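Local coordinates for 2-hydroxyisobutyryl-CoA synthetase (Aquincola tertiaricarbonis, PDB 6HDY), which belongs to the ANL superfamily of AMP-binding enzymes, combining a large AMP-binding domain with a smaller C-terminal domain that meets it at the nucleotide pocket, at residues 366-370 with 381-385; 249-253 with 464-468; 345-349 with 360-364; 373-377 with 410-414. All coordinates share one frame; numbering follows the deposited sequence.

Contact 1: 366-370 with 381-385; sequences IFGRI and IYPSE. With 8LQ ([[(2~{R},3~{S},4~{R},5~{R})-5-(6-aminopurin-9-yl)-3,4-bis(oxidanyl)oxolan-2-yl]methoxy-oxidanyl-phosphoryl] (3~{S})-3-oxidanylbutanoate), chain C.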
# COMPACT_ATOMS: atom_id res chain seq x y z
N ILE A 366 12.46 -9.89 -21.29
CA ILE A 366 13.05 -8.62 -21.64
C ILE A 366 14.42 -8.55 -20.98
O ILE A 366 14.54 -8.77 -19.77
CB ILE A 366 12.06 -7.46 -21.28
CG1 ILE A 366 10.82 -7.52 -22.21
CG2 ILE A 366 12.75 -6.06 -21.30
CD1 ILE A 366 9.64 -6.80 -21.76
N PHE A 367 15.45 -8.28 -21.81
CA PHE A 367 16.85 -8.25 -21.42
C PHE A 367 17.23 -7.09 -20.51
O PHE A 367 18.11 -7.22 -19.67
CB PHE A 367 17.75 -8.29 -22.67
CG PHE A 367 17.38 -9.35 -23.69
CD1 PHE A 367 17.27 -10.69 -23.31
CD2 PHE A 367 17.19 -9.03 -25.02
CE1 PHE A 367 16.95 -11.68 -24.25
CE2 PHE A 367 16.87 -10.02 -25.96
CZ PHE A 367 16.75 -11.33 -25.57
N GLY A 368 16.58 -5.95 -20.71
CA GLY A 368 16.85 -4.74 -19.95
C GLY A 368 16.57 -3.50 -20.76
O GLY A 368 16.10 -3.59 -21.90
N ARG A 369 16.85 -2.33 -20.17
CA ARG A 369 16.69 -1.00 -20.77
C ARG A 369 17.93 -0.76 -21.64
O ARG A 369 19.05 -0.96 -21.17
CB ARG A 369 16.58 0.06 -19.66
CG ARG A 369 15.98 1.38 -20.10
CD ARG A 369 15.08 1.98 -19.03
NE ARG A 369 13.68 1.97 -19.44
CZ ARG A 369 12.65 2.16 -18.61
NH1 ARG A 369 12.87 2.35 -17.32
NH2 ARG A 369 11.40 2.13 -19.07
N ILE A 370 17.73 -0.36 -22.91
CA ILE A 370 18.84 -0.09 -23.83
C ILE A 370 19.86 0.89 -23.21
O ILE A 370 21.06 0.69 -23.40
CB ILE A 370 18.33 0.34 -25.23
CG1 ILE A 370 17.57 -0.82 -25.92
CG2 ILE A 370 19.49 0.86 -26.13
CD1 ILE A 370 16.74 -0.42 -27.11
N ILE A 381 27.33 -4.95 -23.38
CA ILE A 381 26.92 -5.77 -22.24
C ILE A 381 25.72 -5.19 -21.50
O ILE A 381 25.72 -4.01 -21.15
CB ILE A 381 28.12 -6.02 -21.25
CG1 ILE A 381 29.39 -6.54 -21.97
CG2 ILE A 381 27.73 -6.96 -20.09
CD1 ILE A 381 30.64 -6.01 -21.39
N TYR A 382 24.72 -6.06 -21.21
CA TYR A 382 23.55 -5.73 -20.41
C TYR A 382 23.80 -6.25 -18.99
O TYR A 382 24.31 -7.35 -18.84
CB TYR A 382 22.28 -6.34 -21.02
CG TYR A 382 21.68 -5.44 -22.08
CD1 TYR A 382 22.16 -5.45 -23.38
CD2 TYR A 382 20.69 -4.51 -21.76
CE1 TYR A 382 21.64 -4.60 -24.36
CE2 TYR A 382 20.15 -3.66 -22.72
CZ TYR A 382 20.63 -3.71 -24.03
OH TYR A 382 20.13 -2.86 -24.99
N PRO A 383 23.47 -5.47 -17.92
CA PRO A 383 23.70 -5.96 -16.55
C PRO A 383 23.12 -7.34 -16.24
O PRO A 383 23.69 -8.08 -15.43
CB PRO A 383 23.07 -4.86 -15.68
CG PRO A 383 23.15 -3.64 -16.52
CD PRO A 383 22.89 -4.11 -17.91
N SER A 384 22.00 -7.69 -16.91
CA SER A 384 21.31 -8.97 -16.74
C SER A 384 22.15 -10.18 -17.19
O SER A 384 21.91 -11.29 -16.72
CB SER A 384 19.95 -8.97 -17.43
OG SER A 384 20.10 -8.84 -18.84
N GLU A 385 23.12 -9.95 -18.12
CA GLU A 385 24.01 -11.02 -18.63
C GLU A 385 25.01 -11.44 -17.55
O GLU A 385 25.28 -12.63 -17.39
CB GLU A 385 24.73 -10.57 -19.91
CG GLU A 385 23.80 -10.32 -21.10
CD GLU A 385 24.45 -9.63 -22.29
OE1 GLU A 385 25.22 -8.66 -22.08
OE2 GLU A 385 24.16 -10.03 -23.44
N9 8LQ C . 10.65 -4.23 -16.53
C8 8LQ C . 9.41 -4.33 -16.02
N7 8LQ C . 9.03 -5.60 -16.07
C5 8LQ C . 10.03 -6.30 -16.63
C6 8LQ C . 10.22 -7.61 -16.88
N6 8LQ C . 9.24 -8.45 -16.59
N1 8LQ C . 11.35 -8.08 -17.44
C2 8LQ C . 12.40 -7.20 -17.74
N3 8LQ C . 12.21 -5.87 -17.42
C4 8LQ C . 11.04 -5.44 -16.90
CAA 8LQ C . 4.39 -1.67 -13.17
CAZ 8LQ C . 5.14 -2.96 -13.60
OAE 8LQ C . 5.75 -3.56 -12.46
CAL 8LQ C . 6.22 -2.70 -14.66
CAS 8LQ C . 7.22 -1.64 -14.17
OAC 8LQ C . 8.10 -1.95 -13.37
OAQ 8LQ C . 6.98 -0.36 -14.62
PBC 8LQ C . 8.05 0.83 -14.47
OAH 8LQ C . 8.19 1.04 -12.91
OAD 8LQ C . 7.66 2.06 -15.19
O5' 8LQ C . 9.37 0.24 -15.10
C5' 8LQ C . 9.28 -0.29 -16.42
C4' 8LQ C . 10.62 -0.84 -16.84
O4' 8LQ C . 11.02 -1.89 -15.92
C3' 8LQ C . 10.43 -1.50 -18.14
O3' 8LQ C . 10.56 -0.54 -19.22
C2' 8LQ C . 11.58 -2.52 -18.11
O2' 8LQ C . 12.89 -1.86 -18.35
C1' 8LQ C . 11.50 -3.00 -16.69
O HOH W 1 19.82 -5.64 -18.06
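Two first torsions aim the side chains of 381-385 at the backbone of 366-370. In Ser-384, chi1 of 65° sets OG between the backbone N and the carbonyl carbon, and from there it donates to Phe-367 O over 2.7 Å, in the carbonyl plane and on a lone pair. Tyr-382 turns its CG opposite the carbonyl carbon (chi1 -85°), which lays the ring beside Gly-368 and Arg-369. Its CE2 comes within 3.3 Å of Arg-369 O. Farther out, the ring meets Ile-370 CA near its plane, and Tyr-382 OH lies 3.4 Å from Ile-370 CG1, the two side chains running side by side in one direction. Phe-367 O is gripped twice, since a water also donates to it (2.8 Å) and accepts from Ser-384 N. The sequences GRI and IYPSE fit the two ends of the A8 motif of ANL enzymes, the region known as the hinge between the large and small domains. Tyr-382 N is fixed at the start of helix 383-391 by Glu-385 OE1 (2.8 Å), which receives it from above the carboxylate plane. On the pocket side, the bent chain of Arg-369 carries NH2 to 2.8 Å from O3' of 8LQ, that oxygen lying over a face of the guanidinium. The Phe-367 ring makes a cation-pi contact with Arg-322.

Contact 2: 249-253 with 464-468; sequences FSGEP and DFKAR. With 8LQ ([[(2~{R},3~{S},4~{R},5~{R})-5-(6-aminopurin-9-yl)-3,4-bis(oxidanyl)oxolan-2-yl]methoxy-oxidanyl-phosphoryl] (3~{S})-3-oxidanylbutanoate), chain C; 3HL ((3S)-3-hydroxybutanoic acid), chain B.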
# COMPACT_ATOMS: atom_id res chain seq x y z
N PHE A 249 6.23 -12.35 -11.27
CA PHE A 249 7.00 -11.13 -11.09
C PHE A 249 6.97 -10.18 -12.26
O PHE A 249 6.91 -10.60 -13.43
CB PHE A 249 8.51 -11.48 -10.81
CG PHE A 249 8.83 -12.55 -9.77
CD1 PHE A 249 8.50 -12.36 -8.43
CD2 PHE A 249 9.53 -13.70 -10.13
CE1 PHE A 249 8.82 -13.33 -7.48
CE2 PHE A 249 9.85 -14.67 -9.17
CZ PHE A 249 9.52 -14.47 -7.85
N SER A 250 7.15 -8.90 -11.93
CA SER A 250 7.31 -7.81 -12.88
C SER A 250 8.21 -6.75 -12.24
O SER A 250 8.49 -6.82 -11.04
CB SER A 250 5.95 -7.22 -13.26
OG SER A 250 5.48 -6.36 -12.25
N GLY A 251 8.70 -5.82 -13.05
CA GLY A 251 9.49 -4.71 -12.54
C GLY A 251 10.91 -4.62 -13.03
O GLY A 251 11.47 -3.53 -13.07
N GLU A 252 11.51 -5.77 -13.41
CA GLU A 252 12.91 -5.86 -13.80
C GLU A 252 13.18 -7.27 -14.36
O GLU A 252 12.41 -8.17 -14.05
CB GLU A 252 13.81 -5.66 -12.55
CG GLU A 252 13.43 -6.56 -11.39
CD GLU A 252 14.39 -6.67 -10.23
OE1 GLU A 252 15.31 -5.83 -10.12
OE2 GLU A 252 14.22 -7.59 -9.41
N PRO A 253 14.30 -7.51 -15.08
CA PRO A 253 14.61 -8.89 -15.51
C PRO A 253 14.87 -9.81 -14.30
O PRO A 253 15.17 -9.34 -13.20
CB PRO A 253 15.88 -8.72 -16.37
CG PRO A 253 15.94 -7.26 -16.72
CD PRO A 253 15.36 -6.57 -15.52
N ASP A 464 13.59 -5.02 -1.64
CA ASP A 464 12.23 -5.51 -1.82
C ASP A 464 11.59 -4.90 -3.09
O ASP A 464 10.42 -5.15 -3.37
CB ASP A 464 11.35 -5.23 -0.58
CG ASP A 464 11.27 -3.81 -0.09
OD1 ASP A 464 11.58 -2.88 -0.88
OD2 ASP A 464 10.90 -3.62 1.08
N PHE A 465 12.41 -4.11 -3.84
CA PHE A 465 12.05 -3.43 -5.08
C PHE A 465 12.99 -3.87 -6.23
O PHE A 465 13.25 -5.07 -6.35
CB PHE A 465 11.99 -1.90 -4.90
CG PHE A 465 11.21 -1.16 -5.97
CD1 PHE A 465 9.94 -1.59 -6.35
CD2 PHE A 465 11.73 -0.03 -6.60
CE1 PHE A 465 9.21 -0.91 -7.33
CE2 PHE A 465 11.03 0.63 -7.61
CZ PHE A 465 9.76 0.20 -7.95
N LYS A 466 13.46 -2.94 -7.09
CA LYS A 466 14.30 -3.25 -8.23
C LYS A 466 15.77 -3.17 -7.87
O LYS A 466 16.21 -2.19 -7.27
CB LYS A 466 13.99 -2.31 -9.41
CG LYS A 466 12.51 -2.22 -9.77
CD LYS A 466 12.24 -1.19 -10.88
CE LYS A 466 10.75 -1.10 -11.18
NZ LYS A 466 10.49 -0.39 -12.47
N ALA A 467 16.53 -4.19 -8.26
CA ALA A 467 17.96 -4.23 -7.99
C ALA A 467 18.74 -3.24 -8.89
O ALA A 467 18.67 -3.31 -10.12
CB ALA A 467 18.48 -5.65 -8.19
N ARG A 468 19.47 -2.29 -8.26
CA ARG A 468 20.30 -1.30 -8.97
C ARG A 468 21.75 -1.71 -8.73
O ARG A 468 22.37 -1.31 -7.73
CB ARG A 468 20.01 0.14 -8.49
CG ARG A 468 18.53 0.50 -8.26
CD ARG A 468 17.71 0.71 -9.53
NE ARG A 468 16.40 1.28 -9.23
CZ ARG A 468 15.37 1.32 -10.07
NH1 ARG A 468 15.47 0.79 -11.28
NH2 ARG A 468 14.22 1.87 -9.70
N9 8LQ C . 10.65 -4.23 -16.53
C8 8LQ C . 9.41 -4.33 -16.02
N7 8LQ C . 9.03 -5.60 -16.07
C5 8LQ C . 10.03 -6.30 -16.63
C6 8LQ C . 10.22 -7.61 -16.88
N6 8LQ C . 9.24 -8.45 -16.59
N1 8LQ C . 11.35 -8.08 -17.44
C2 8LQ C . 12.40 -7.20 -17.74
N3 8LQ C . 12.21 -5.87 -17.42
C4 8LQ C . 11.04 -5.44 -16.90
CAA 8LQ C . 4.39 -1.67 -13.17
CAZ 8LQ C . 5.14 -2.96 -13.60
OAE 8LQ C . 5.75 -3.56 -12.46
CAL 8LQ C . 6.22 -2.70 -14.66
CAS 8LQ C . 7.22 -1.64 -14.17
OAC 8LQ C . 8.10 -1.95 -13.37
OAQ 8LQ C . 6.98 -0.36 -14.62
PBC 8LQ C . 8.05 0.83 -14.47
OAH 8LQ C . 8.19 1.04 -12.91
OAD 8LQ C . 7.66 2.06 -15.19
O5' 8LQ C . 9.37 0.24 -15.10
C5' 8LQ C . 9.28 -0.29 -16.42
C4' 8LQ C . 10.62 -0.84 -16.84
O4' 8LQ C . 11.02 -1.89 -15.92
C3' 8LQ C . 10.43 -1.50 -18.14
O3' 8LQ C . 10.56 -0.54 -19.22
C2' 8LQ C . 11.58 -2.52 -18.11
O2' 8LQ C . 12.89 -1.86 -18.35
C1' 8LQ C . 11.50 -3.00 -16.69
CA 3HL B . 6.38 -2.07 -13.93
CB 3HL B . 5.17 -1.12 -13.78
OG1 3HL B . 3.93 -1.74 -14.08
CG2 3HL B . 5.06 -0.58 -12.39
C 3HL B . 5.88 -3.45 -14.31
OA 3HL B . 5.21 -4.08 -13.50
OB 3HL B . 6.05 -3.79 -15.61
O HOH W 2 16.91 -4.37 -12.02
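The direct hydrogen bond between 249-253 and 464-468 runs from Ala-467 N to Glu-252 OE1, 2.8 Å long with an N-H...O angle of 158°. The amide reaches OE1 on the syn side, 26° out of the carboxylate plane. A water bridges the same two residues, donating both to Glu-252 OE1 (2.9 Å) and to Ala-467 O (2.8 Å). Ser-223 OG bonds the other carboxylate oxygen, OE2, so both carboxylate oxygens of the buried Glu-252 have partners.

From the 464-468 side, Lys-466 makes the polar contact with 8LQ. Extended beyond CG, its chain delivers NZ to the phosphoryl oxygen OAH (2.7 Å) and the acyl carbonyl oxygen OAC (3.0 Å), donating to each. A lysine on a C-terminal loop that reaches the pocket in this way is consistent with the A10 motif of ANL enzymes. Its ammonium charge would be expected to polarise both oxygens.

Van der Waals contacts flank the same chain. Lys-466 CE runs past Gly-251 O at 3.2 Å, and Lys-466 CG sits 3.8 Å above the centre of the Phe-465 ring, which itself meets Tyr-175 edge-to-face. Segment 249-253 follows strand 246-249 of the parallel sheet and precedes helix 258-268. Segment 464-468 lies between strands 450-454 and 470-471, and the N-terminal end of helix 222-234 touches both through Pro-222 and Ser-223.

Contact 3: 345-349 with 360-364; sequences LTLWT and PRLPQ. With SO4 (sulfate ion), chain E.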
# COMPACT_ATOMS: atom_id res chain seq x y z
N LEU A 345 15.00 -3.88 -24.57
CA LEU A 345 15.45 -4.80 -25.60
C LEU A 345 14.84 -6.17 -25.35
O LEU A 345 14.80 -6.65 -24.21
CB LEU A 345 16.99 -4.86 -25.67
CG LEU A 345 17.55 -5.48 -26.93
CD1 LEU A 345 17.44 -4.54 -28.11
CD2 LEU A 345 19.00 -5.90 -26.73
N THR A 346 14.34 -6.79 -26.42
CA THR A 346 13.76 -8.14 -26.37
C THR A 346 13.96 -8.85 -27.72
O THR A 346 14.45 -8.25 -28.68
CB THR A 346 12.27 -8.09 -25.95
OG1 THR A 346 11.85 -9.39 -25.52
CG2 THR A 346 11.34 -7.61 -27.06
N LEU A 347 13.56 -10.11 -27.77
CA LEU A 347 13.50 -10.95 -28.95
C LEU A 347 12.09 -11.52 -28.92
O LEU A 347 11.61 -11.96 -27.86
CB LEU A 347 14.54 -12.09 -28.90
CG LEU A 347 14.69 -12.90 -30.21
CD1 LEU A 347 16.11 -13.33 -30.41
CD2 LEU A 347 13.80 -14.12 -30.21
N TRP A 348 11.44 -11.53 -30.09
CA TRP A 348 10.10 -12.08 -30.25
C TRP A 348 10.06 -13.14 -31.36
O TRP A 348 10.80 -13.03 -32.35
CB TRP A 348 9.01 -10.97 -30.42
CG TRP A 348 8.88 -10.26 -31.75
CD1 TRP A 348 9.84 -10.12 -32.72
CD2 TRP A 348 7.75 -9.49 -32.19
NE1 TRP A 348 9.34 -9.37 -33.76
CE2 TRP A 348 8.07 -8.97 -33.46
CE3 TRP A 348 6.49 -9.19 -31.62
CZ2 TRP A 348 7.18 -8.15 -34.17
CZ3 TRP A 348 5.61 -8.42 -32.34
CH2 TRP A 348 5.95 -7.89 -33.60
N THR A 349 9.25 -14.18 -31.15
CA THR A 349 9.05 -15.29 -32.10
C THR A 349 7.56 -15.53 -32.24
O THR A 349 6.78 -15.02 -31.43
CB THR A 349 9.81 -16.56 -31.66
OG1 THR A 349 9.44 -16.91 -30.32
CG2 THR A 349 11.32 -16.42 -31.77
N PRO A 360 2.25 -13.82 -30.20
CA PRO A 360 3.72 -13.76 -30.31
C PRO A 360 4.31 -13.90 -28.90
O PRO A 360 3.61 -13.65 -27.91
CB PRO A 360 4.00 -12.35 -30.86
CG PRO A 360 2.68 -11.88 -31.39
CD PRO A 360 1.66 -12.50 -30.49
N ARG A 361 5.56 -14.34 -28.82
CA ARG A 361 6.22 -14.62 -27.57
C ARG A 361 7.55 -13.87 -27.45
O ARG A 361 8.22 -13.61 -28.45
CB ARG A 361 6.47 -16.15 -27.50
CG ARG A 361 6.92 -16.70 -26.15
CD ARG A 361 7.02 -18.22 -26.21
NE ARG A 361 7.09 -18.82 -24.88
CZ ARG A 361 7.10 -20.12 -24.63
NH1 ARG A 361 7.03 -21.00 -25.63
NH2 ARG A 361 7.19 -20.57 -23.38
N LEU A 362 7.95 -13.59 -26.21
CA LEU A 362 9.24 -13.06 -25.80
C LEU A 362 9.86 -14.26 -25.04
O LEU A 362 9.69 -14.37 -23.82
CB LEU A 362 9.10 -11.80 -24.92
CG LEU A 362 8.17 -10.69 -25.44
CD1 LEU A 362 8.16 -9.49 -24.48
CD2 LEU A 362 8.56 -10.23 -26.85
N PRO A 363 10.51 -15.21 -25.78
CA PRO A 363 11.01 -16.45 -25.15
C PRO A 363 12.01 -16.30 -24.01
O PRO A 363 12.17 -17.24 -23.20
CB PRO A 363 11.65 -17.20 -26.32
CG PRO A 363 11.04 -16.64 -27.52
CD PRO A 363 10.77 -15.21 -27.23
N GLN A 364 12.72 -15.16 -23.97
CA GLN A 364 13.74 -14.87 -22.97
C GLN A 364 13.38 -13.62 -22.18
O GLN A 364 14.23 -13.01 -21.52
CB GLN A 364 15.10 -14.74 -23.67
CG GLN A 364 15.66 -16.08 -24.14
CD GLN A 364 16.33 -15.98 -25.48
OE1 GLN A 364 17.40 -15.39 -25.62
NE2 GLN A 364 15.73 -16.60 -26.48
S SO4 E . 8.35 -24.14 -25.90
O1 SO4 E . 7.55 -23.57 -26.99
O2 SO4 E . 8.05 -23.50 -24.62
O3 SO4 E . 8.06 -25.57 -25.78
O4 SO4 E . 9.77 -23.94 -26.20
O HOH W 3 12.65 -12.66 -25.32
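Thr-349 and Arg-361 exchange two backbone hydrogen bonds, forming a single antiparallel hydrogen-bonded pair. Thr-349 N gives to Arg-361 O at 2.9 Å, in the carbonyl plane, and Arg-361 N returns to Thr-349 O at 3.0 Å, tilted 17° from the plane of the Thr-349 carbonyl. Arg-361 O has a further, CA-H...O neighbour in Trp-348 CA, 3.0 Å away. On 345-349, Leu-347 O takes a water's proton (2.8 Å) and the CA-H of Leu-362, with an angle at H of 162°. That water in turn accepts from Gln-364 N, so it bridges Leu-347 O and Gln-364 N across the two segments.

The polar side-chain atoms of Thr-346, Trp-348 and Arg-361 find their main partners beyond the two segments. Thr-346 OG1 bonds Gly-365 O, while Leu-362 CD2 packs against Thr-346 OG1 at 3.6 Å, the two side chains crossing at about a right angle. Trp-348 NE1 is bonded to Val-317 O. With CG between the backbone N and the carbonyl carbon (chi1 76°), the Trp-348 side chain lies alongside Pro-360, and its CB touches Leu-362 CD2 at 3.7 Å. Thr-349 OG1 meets Pro-363 CG at 3.2 Å. Arg-361 extends away from the contact: NH2 bonds Asp-295 O, and NH1 gives a hydrogen bond to O2 of a sulfate ion (2.9 Å), probably from the crystallisation liquor.

The bridge ties Thr-349, which follows strand 340-347 of the five-stranded antiparallel sheet, to strand 361-362 of a three-stranded one, consistent with the distorted beta-barrel of the large domain of ANL enzymes.

Contact 4: 373-377 with 410-414; sequences MFTIR and MDELL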
# COMPACT_ATOMS: atom_id res chain seq x y z
N MET A 373 22.70 -0.58 -20.80
CA MET A 373 23.81 -1.24 -21.47
C MET A 373 25.09 -0.37 -21.42
O MET A 373 25.01 0.86 -21.55
CB MET A 373 23.42 -1.57 -22.93
CG MET A 373 24.51 -2.28 -23.71
SD MET A 373 25.07 -1.45 -25.23
CE MET A 373 26.05 -0.17 -24.59
N PHE A 374 26.24 -1.01 -21.22
CA PHE A 374 27.56 -0.38 -21.21
C PHE A 374 28.48 -1.16 -22.15
O PHE A 374 28.21 -2.32 -22.48
CB PHE A 374 28.14 -0.29 -19.79
CG PHE A 374 28.16 -1.62 -19.06
CD1 PHE A 374 27.04 -2.05 -18.34
CD2 PHE A 374 29.27 -2.45 -19.12
CE1 PHE A 374 27.04 -3.30 -17.71
CE2 PHE A 374 29.27 -3.69 -18.48
CZ PHE A 374 28.16 -4.11 -17.78
N THR A 375 29.56 -0.52 -22.60
CA THR A 375 30.49 -1.13 -23.54
C THR A 375 31.90 -1.27 -22.96
O THR A 375 32.46 -0.30 -22.45
CB THR A 375 30.45 -0.37 -24.87
OG1 THR A 375 29.12 -0.46 -25.39
CG2 THR A 375 31.42 -0.93 -25.91
N ILE A 376 32.46 -2.49 -23.04
CA ILE A 376 33.82 -2.80 -22.62
C ILE A 376 34.57 -3.45 -23.80
O ILE A 376 34.15 -4.50 -24.28
CB ILE A 376 33.89 -3.60 -21.29
CG1 ILE A 376 33.26 -2.78 -20.15
CG2 ILE A 376 35.36 -3.94 -20.96
CD1 ILE A 376 32.88 -3.47 -19.01
N ARG A 377 35.63 -2.76 -24.31
CA ARG A 377 36.46 -3.14 -25.46
C ARG A 377 35.62 -3.53 -26.69
O ARG A 377 35.76 -4.64 -27.24
CB ARG A 377 37.51 -4.20 -25.10
CG ARG A 377 38.78 -3.63 -24.47
CD ARG A 377 39.92 -4.64 -24.44
NE ARG A 377 40.45 -4.93 -25.78
CZ ARG A 377 41.69 -4.67 -26.17
NH1 ARG A 377 42.56 -4.11 -25.33
NH2 ARG A 377 42.08 -4.96 -27.41
N MET A 410 36.15 1.88 -21.31
CA MET A 410 36.56 0.84 -20.37
C MET A 410 37.24 -0.33 -21.06
O MET A 410 36.72 -0.87 -22.04
CB MET A 410 35.38 0.33 -19.55
CG MET A 410 34.87 1.34 -18.55
SD MET A 410 33.40 0.73 -17.73
CE MET A 410 32.23 0.75 -19.07
N ASP A 411 38.42 -0.71 -20.53
CA ASP A 411 39.22 -1.83 -21.04
C ASP A 411 38.81 -3.15 -20.39
O ASP A 411 38.86 -4.21 -21.03
CB ASP A 411 40.71 -1.56 -20.83
CG ASP A 411 41.27 -0.45 -21.72
OD1 ASP A 411 40.96 -0.44 -22.93
OD2 ASP A 411 42.05 0.39 -21.20
N GLU A 412 38.40 -3.09 -19.10
CA GLU A 412 38.00 -4.27 -18.32
C GLU A 412 36.70 -4.01 -17.55
O GLU A 412 36.32 -2.87 -17.30
CB GLU A 412 39.11 -4.72 -17.33
CG GLU A 412 40.56 -4.49 -17.76
CD GLU A 412 41.33 -3.54 -16.88
OE1 GLU A 412 40.99 -2.33 -16.84
OE2 GLU A 412 42.28 -4.00 -16.20
N LEU A 413 36.07 -5.10 -17.12
CA LEU A 413 34.86 -5.11 -16.32
C LEU A 413 35.23 -5.24 -14.83
O LEU A 413 35.89 -6.21 -14.46
CB LEU A 413 33.96 -6.28 -16.76
CG LEU A 413 32.67 -6.52 -15.94
CD1 LEU A 413 31.74 -5.31 -15.98
CD2 LEU A 413 31.95 -7.75 -16.43
N LEU A 414 34.82 -4.27 -13.99
CA LEU A 414 35.09 -4.30 -12.56
C LEU A 414 33.84 -4.83 -11.84
O LEU A 414 32.75 -4.27 -11.98
CB LEU A 414 35.50 -2.91 -11.99
CG LEU A 414 36.71 -2.18 -12.59
CD1 LEU A 414 36.98 -0.89 -11.86
CD2 LEU A 414 37.98 -3.04 -12.57
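Arg-377 N donates to Met-410 O over 3.1 Å, meeting it nearly along the C=O axis (C=O...N 169°) although the N-H itself is bent to 148°. The same oxygen receives a CA-H...O contact from Ile-376 CA at 3.5 Å, so two successive residues face one carbonyl. Van der Waals contacts make up the remainder, some of them with backbone oxygens. Ile-376 sends its two branches to different partners: with CG1 opposite the carbonyl carbon (chi1 -61°), CD1 reaches Leu-413 CD1 at 3.7 Å, whereas CG2 rests on Asp-411 O. Met-410 bends at its last torsion, which brings CE back to 3.5 Å from Thr-375 O and 3.8 Å from Ile-376 CG1. The Phe-374 side chain crosses that of Leu-413 at about a right angle, CE2 lying 3.9 Å from CD1. At the outer end, Arg-377 CG passes over Asp-411 O at 3.5 Å, while the charged atoms of the two side chains stay apart. Strand 374-376 pairs with 379-381 as a beta-hairpin, which here packs against Leu-413 of strand 413-419 in the mixed sheet of the C-terminal domain; Ile-386 of helix 383-391 touches both Phe-374 and Leu-413, and Phe-477 of helix 474-486 touches Met-410.

How the contacts relate
Contacts 1 and 2, with centres 13 Å apart, both border 8LQ and touch each other through Pro-253, whose CG lies 3.7 Å from Phe-367 O. Contact 1 also joins the other two. Gly-368 O and Leu-345 N, 2.9 Å apart in a probable hydrogen bond, connect it to contact 3 through neighbouring strands of one sheet; Ile-381 N and Phe-374 O, also at 2.9 Å, connect it to contact 4, with which its segments alternate along the chain. Contacts 3 and 4 do not touch: their nearest atoms are about 7 Å apart and their centres 26 Å. Contacts 1, 3 and 4 are nested within the long loop closed by contact 2, which joins the large domain to the C-terminal one beside the ligand.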